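Local structure of alkaline serine protease AL20 (Nesterenkonia abyssinica, 3CP7) at residues 122-127 / 143-148. The protein probably cleaves peptide bonds in proteins as a secreted, alkaline, trypsin-like serine endopeptidase. Numbering follows the deposited sequence.
Sequences GQYYSA and SCHGTA
Tyr125 and Gly146, and Ala127 and Cys144, form the two hydrogen-bonded pairs of an antiparallel ladder. Tyr125 N donates to Gly146 O at 2.9 Å, and Gly146 N returns the bond to Tyr125 O. Ala127 and Cys144 exchange the same two bonds. A fifth, nearly straight bond runs from Ala148 N to Gln123 O (2.9 Å, 177° at the hydrogen). Weaker CA-H...O contacts fill in between, such as His145 CA to Tyr125 O.

Side chains pack on both faces of the sheet. On one, the Tyr124 ring reaches across to the backbone of Gly146, with CG anti to the backbone N (chi1 -177°). Its CE1 comes 3.7 Å from Gly146 CA, and its OH 3.3 Å from His145 CB. Thr147 OG1 meets the ring edge at CD1. Ser126, on the same face, hydrogen-bonds through OG to Gly176 O and Gly178 N. On the other face lies Tyr125; Ala148 CB meets its ring edge at CE1 (3.7 Å). That ring also meets Trp173, and Cys144 is disulfide-bonded to Cys162.

The contact joins neighbouring strands 124-129 and 142-150 of the second sheet of this trypsin-like fold. Five backbone hydrogen bonds set the register, and the Tyr124 ring adds a side-chain link across it.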
loop_
_atom_site.group_PDB
_atom_site.type_symbol
_atom_site.label_atom_id
_atom_site.label_comp_id
_atom_site.label_asym_id
_atom_site.label_seq_id
_atom_site.Cartn_x
_atom_site.Cartn_y
_atom_site.Cartn_z
ATOM N N GLY A 122 5.091 -8.557 -25.187
ATOM C CA GLY A 122 4.729 -9.329 -26.371
ATOM C C GLY A 122 4.969 -10.816 -26.261
ATOM O O GLY A 122 5.085 -11.508 -27.278
ATOM N N GLN A 123 5.005 -11.323 -25.032
ATOM C CA GLN A 123 5.159 -12.756 -24.802
ATOM C C GLN A 123 3.839 -13.509 -24.976
ATOM O O GLN A 123 2.768 -12.905 -25.019
ATOM C CB GLN A 123 5.699 -13.010 -23.395
ATOM C CG GLN A 123 7.057 -12.386 -23.107
ATOM C CD GLN A 123 8.194 -13.210 -23.645
ATOM O OE1 GLN A 123 8.859 -13.934 -22.897
ATOM N NE2 GLN A 123 8.412 -13.133 -24.950
ATOM N N TYR A 124 3.935 -14.834 -25.061
ATOM C CA TYR A 124 2.780 -15.710 -25.128
ATOM C C TYR A 124 2.327 -16.068 -23.707
ATOM O O TYR A 124 3.150 -16.415 -22.850
ATOM C CB TYR A 124 3.137 -16.986 -25.903
ATOM C CG TYR A 124 1.985 -17.939 -26.098
ATOM C CD1 TYR A 124 1.138 -17.829 -27.194
ATOM C CD2 TYR A 124 1.744 -18.958 -25.184
ATOM C CE1 TYR A 124 0.079 -18.714 -27.371
ATOM C CE2 TYR A 124 0.691 -19.837 -25.352
ATOM C CZ TYR A 124 -0.139 -19.715 -26.444
ATOM O OH TYR A 124 -1.180 -20.609 -26.601
ATOM N N TYR A 125 1.019 -16.002 -23.487
ATOM C CA TYR A 125 0.428 -16.234 -22.180
ATOM C C TYR A 125 -0.698 -17.239 -22.205
ATOM O O TYR A 125 -1.399 -17.395 -23.212
ATOM C CB TYR A 125 -0.165 -14.930 -21.625
ATOM C CG TYR A 125 0.858 -13.899 -21.222
ATOM C CD1 TYR A 125 1.212 -12.866 -22.090
ATOM C CD2 TYR A 125 1.487 -13.961 -19.971
ATOM C CE1 TYR A 125 2.152 -11.910 -21.725
ATOM C CE2 TYR A 125 2.433 -13.009 -19.595
ATOM C CZ TYR A 125 2.769 -11.986 -20.490
ATOM O OH TYR A 125 3.688 -11.029 -20.154
ATOM N N SER A 126 -0.880 -17.884 -21.054
ATOM C CA SER A 126 -2.079 -18.617 -20.713
ATOM C C SER A 126 -2.701 -17.919 -19.504
ATOM O O SER A 126 -2.064 -17.818 -18.445
ATOM C CB SER A 126 -1.721 -20.058 -20.353
ATOM O OG SER A 126 -1.122 -20.704 -21.462
ATOM N N ALA A 127 -3.917 -17.406 -19.679
ATOM C CA ALA A 127 -4.617 -16.659 -18.622
ATOM C C ALA A 127 -5.800 -17.471 -18.123
ATOM O O ALA A 127 -6.456 -18.158 -18.902
ATOM C CB ALA A 127 -5.082 -15.312 -19.141
ATOM N N SER A 143 -9.928 -20.590 -19.433
ATOM C CA SER A 143 -8.627 -20.110 -19.877
ATOM C C SER A 143 -8.689 -19.396 -21.215
ATOM O O SER A 143 -9.627 -19.604 -22.005
ATOM C CB SER A 143 -7.631 -21.268 -19.966
ATOM O OG SER A 143 -7.966 -22.135 -21.038
ATOM N N CYS A 144 -7.664 -18.588 -21.456
ATOM C CA CYS A 144 -7.424 -17.927 -22.738
ATOM C C CYS A 144 -5.943 -18.060 -23.013
ATOM O O CYS A 144 -5.145 -18.169 -22.083
ATOM C CB CYS A 144 -7.797 -16.447 -22.672
ATOM S SG CYS A 144 -9.527 -16.148 -22.328
ATOM N N HIS A 145 -5.576 -18.058 -24.290
ATOM C CA HIS A 145 -4.198 -18.263 -24.690
ATOM C C HIS A 145 -3.892 -17.397 -25.882
ATOM O O HIS A 145 -4.698 -17.309 -26.811
ATOM C CB HIS A 145 -3.957 -19.735 -25.039
ATOM C CG HIS A 145 -4.314 -20.671 -23.930
ATOM N ND1 HIS A 145 -5.573 -21.210 -23.779
ATOM C CD2 HIS A 145 -3.577 -21.132 -22.895
ATOM C CE1 HIS A 145 -5.592 -21.973 -22.698
ATOM N NE2 HIS A 145 -4.396 -21.933 -22.139
ATOM N N GLY A 146 -2.728 -16.761 -25.861
ATOM C CA GLY A 146 -2.342 -15.945 -26.986
ATOM C C GLY A 146 -1.143 -15.078 -26.735
ATOM O O GLY A 146 -0.617 -15.022 -25.618
ATOM N N THR A 147 -0.710 -14.399 -27.789
ATOM C CA THR A 147 0.414 -13.490 -27.723
ATOM C C THR A 147 -0.059 -12.093 -27.356
ATOM O O THR A 147 -1.028 -11.577 -27.929
ATOM C CB THR A 147 1.183 -13.493 -29.062
ATOM O OG1 THR A 147 1.678 -14.817 -29.297
ATOM C CG2 THR A 147 2.355 -12.519 -29.040
ATOM N N ALA A 148 0.620 -11.491 -26.387
ATOM C CA ALA A 148 0.277 -10.140 -25.946
ATOM C C ALA A 148 0.664 -9.090 -26.979
ATOM O O ALA A 148 1.717 -9.195 -27.626
ATOM C CB ALA A 148 0.940 -9.837 -24.603
#